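PDB 6OBV: fluvirucin B1 DH domain from module 1 from Actinomadura vulgaris, which probably dehydrates the beta-hydroxyacyl intermediate of the first extension module to an alpha,beta-unsaturated chain during fluvirucin B1 polyketide assembly. Local coordinates for residues Leu103-Val108 / Thr144-Gly149. Residues are numbered along the deposited sequence; the frame is centred on the assembly and turned at random.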
ATOM      1  N   LEU A 103      17.193   6.070  14.706  1.00 21.90           N
ATOM      2  CA  LEU A 103      17.690   5.993  13.340  1.00 24.65           C
ATOM      3  C   LEU A 103      18.652   4.818  13.246  1.00 28.84           C
ATOM      4  O   LEU A 103      19.594   4.706  14.037  1.00 39.69           O
ATOM      5  CB  LEU A 103      18.380   7.296  12.924  1.00 31.29           C
ATOM      6  CG  LEU A 103      17.526   8.577  12.773  1.00 38.11           C
ATOM      7  CD1 LEU A 103      16.092   8.331  12.203  1.00 37.83           C
ATOM      8  CD2 LEU A 103      17.485   9.403  14.039  1.00 37.73           C
ATOM      9  N   GLU A 104      18.399   3.918  12.305  1.00 32.47           N
ATOM     10  CA  GLU A 104      19.168   2.681  12.215  1.00 35.88           C
ATOM     11  C   GLU A 104      20.226   2.727  11.123  1.00 40.19           C
ATOM     12  O   GLU A 104      21.392   2.409  11.373  1.00 54.83           O
ATOM     13  CB  GLU A 104      18.223   1.503  11.972  1.00 38.80           C
ATOM     14  CG  GLU A 104      17.008   1.541  12.865  1.00 45.52           C
ATOM     15  CD  GLU A 104      16.312   0.212  12.919  1.00 52.41           C
ATOM     16  OE1 GLU A 104      16.427  -0.542  11.935  1.00 56.41           O
ATOM     17  OE2 GLU A 104      15.665  -0.086  13.944  1.00 55.11           O
ATOM     18  N   ALA A 105      19.835   3.107   9.910  1.00 29.53           N
ATOM     19  CA  ALA A 105      20.736   3.127   8.772  1.00 35.43           C
ATOM     20  C   ALA A 105      20.573   4.465   8.065  1.00 29.95           C
ATOM     21  O   ALA A 105      19.438   4.874   7.757  1.00 28.34           O
ATOM     22  CB  ALA A 105      20.469   1.960   7.790  1.00 35.88           C
ATOM     23  N   PRO A 106      21.659   5.178   7.808  1.00 33.36           N
ATOM     24  CA  PRO A 106      21.553   6.402   7.018  1.00 34.96           C
ATOM     25  C   PRO A 106      20.950   6.098   5.654  1.00 34.26           C
ATOM     26  O   PRO A 106      21.080   4.988   5.125  1.00 34.98           O
ATOM     27  CB  PRO A 106      23.003   6.886   6.912  1.00 41.82           C
ATOM     28  CG  PRO A 106      23.841   5.738   7.403  1.00 44.84           C
ATOM     29  CD  PRO A 106      23.014   4.953   8.328  1.00 39.13           C
ATOM     30  N   LEU A 107      20.236   7.089   5.120  1.00 26.51           N
ATOM     31  CA  LEU A 107      19.643   7.044   3.785  1.00 28.39           C
ATOM     32  C   LEU A 107      20.428   8.017   2.919  1.00 28.45           C
ATOM     33  O   LEU A 107      20.307   9.238   3.086  1.00 30.65           O
ATOM     34  CB  LEU A 107      18.160   7.418   3.822  1.00 25.26           C
ATOM     35  CG  LEU A 107      17.497   7.735   2.476  1.00 26.25           C
ATOM     36  CD1 LEU A 107      17.679   6.593   1.441  1.00 27.88           C
ATOM     37  CD2 LEU A 107      16.030   8.063   2.677  1.00 26.52           C
ATOM     38  N   VAL A 108      21.267   7.474   2.036  1.00 28.83           N
ATOM     39  CA  VAL A 108      22.017   8.268   1.072  1.00 25.37           C
ATOM     40  C   VAL A 108      21.118   8.553  -0.124  1.00 34.45           C
ATOM     41  O   VAL A 108      20.462   7.643  -0.652  1.00 30.68           O
ATOM     42  CB  VAL A 108      23.293   7.526   0.631  1.00 27.93           C
ATOM     43  CG1 VAL A 108      23.869   8.144  -0.618  1.00 32.01           C
ATOM     44  CG2 VAL A 108      24.337   7.515   1.733  1.00 33.52           C
ATOM     45  N   THR A 144      15.547  -0.971   2.665  1.00 37.60           N
ATOM     46  CA  THR A 144      16.372  -0.831   3.857  1.00 32.51           C
ATOM     47  C   THR A 144      15.537  -0.132   4.912  1.00 28.40           C
ATOM     48  O   THR A 144      14.884   0.876   4.618  1.00 25.17           O
ATOM     49  CB  THR A 144      17.636  -0.025   3.562  1.00 30.97           C
ATOM     50  OG1 THR A 144      18.395  -0.705   2.563  1.00 34.61           O
ATOM     51  CG2 THR A 144      18.502   0.161   4.829  1.00 24.17           C
ATOM     52  N   ARG A 145      15.546  -0.670   6.129  1.00 27.85           N
ATOM     53  CA  ARG A 145      14.907   0.003   7.244  1.00 28.32           C
ATOM     54  C   ARG A 145      15.823   1.094   7.793  1.00 24.83           C
ATOM     55  O   ARG A 145      16.976   0.836   8.133  1.00 30.16           O
ATOM     56  CB  ARG A 145      14.545  -0.998   8.344  1.00 32.64           C
ATOM     57  CG  ARG A 145      13.456  -0.458   9.268  1.00 29.80           C
ATOM     58  CD  ARG A 145      13.023  -1.461  10.304  1.00 36.81           C
ATOM     59  NE  ARG A 145      14.102  -1.832  11.207  1.00 43.93           N
ATOM     60  CZ  ARG A 145      13.927  -2.568  12.300  1.00 55.62           C
ATOM     61  NH1 ARG A 145      12.715  -3.008  12.623  1.00 59.60           N
ATOM     62  NH2 ARG A 145      14.963  -2.863  13.070  1.00 57.70           N
ATOM     63  N   HIS A 146      15.308   2.322   7.863  1.00 25.53           N
ATOM     64  CA  HIS A 146      16.107   3.460   8.299  1.00 25.19           C
ATOM     65  C   HIS A 146      15.732   3.973   9.678  1.00 28.62           C
ATOM     66  O   HIS A 146      16.520   4.705  10.283  1.00 31.97           O
ATOM     67  CB  HIS A 146      15.981   4.610   7.281  1.00 21.24           C
ATOM     68  CG  HIS A 146      16.590   4.293   5.945  1.00 28.49           C
ATOM     69  ND1 HIS A 146      17.950   4.235   5.749  1.00 29.68           N
ATOM     70  CD2 HIS A 146      16.025   3.992   4.749  1.00 23.66           C
ATOM     71  CE1 HIS A 146      18.200   3.924   4.490  1.00 30.75           C
ATOM     72  NE2 HIS A 146      17.045   3.769   3.863  1.00 30.79           N
ATOM     73  N   ALA A 147      14.563   3.611  10.188  1.00 30.13           N
ATOM     74  CA  ALA A 147      14.041   4.211  11.407  1.00 26.23           C
ATOM     75  C   ALA A 147      12.987   3.268  11.957  1.00 29.50           C
ATOM     76  O   ALA A 147      12.215   2.677  11.195  1.00 32.02           O
ATOM     77  CB  ALA A 147      13.434   5.595  11.137  1.00 18.30           C
ATOM     78  N   ALA A 148      12.979   3.103  13.269  1.00 21.32           N
ATOM     79  CA  ALA A 148      11.983   2.259  13.910  1.00 27.37           C
ATOM     80  C   ALA A 148      11.676   2.861  15.262  1.00 29.97           C
ATOM     81  O   ALA A 148      12.581   3.352  15.946  1.00 27.93           O
ATOM     82  CB  ALA A 148      12.471   0.818  14.081  1.00 28.71           C
ATOM     83  N   GLY A 149      10.405   2.835  15.641  1.00 25.80           N
ATOM     84  CA  GLY A 149      10.073   3.307  16.968  1.00 25.85           C
ATOM     85  C   GLY A 149       8.656   3.019  17.397  1.00 27.51           C
ATOM     86  O   GLY A 149       8.101   1.974  17.044  1.00 25.56           O
TER
HETATM   87  O   HOH W   1      18.504   6.609   9.608  1.00 34.92           O
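His146 pushes its imidazole edge-on at the loop that leaves strand 97-103: ND1 donates to the backbone O of Ala105 at 2.6 Å, nearly straight, with that oxygen in the ring plane. ND1 itself comes in well above the plane of the Ala105 carbonyl. Leu107 lays CB over one ring face, a CH-pi contact 3.7 Å from the centroid, while CG2 of Thr144 covers the opposite face. CG of His146 sits anti to its carbonyl carbon (chi1 -67°), which brings the ring to the Ala105 carbonyl although CB points away from the loop overall. A water donates to both Ala105 O and His146 O, and His146 O also takes the N-H of Glu104 at 2.9 Å. Farther along, Glu104 reaches out extended and Arg145 bends at chi3 to meet it, carboxylate and guanidinium planes 75° apart; CB of Ala148 packs over the guanidinium. Leu103 and Ala147 form an antiparallel non-hydrogen-bonded pair with side chains on one sheet face, CD1 touching CB at 4.0 Å under Phe82 of helix 79-92. Opposite Val134 of strand 130-137, His146 and Ala147 make a classic beta bulge in this probable double-hotdog dehydratase fold. Donation implies a proton on ND1, so the buried imidazole ties the loop to the bulged strand; NE meets OE1 from above the carboxylate plane and NH2 bonds it weakly, making the solvent-exposed salt bridge no flat bidentate pair.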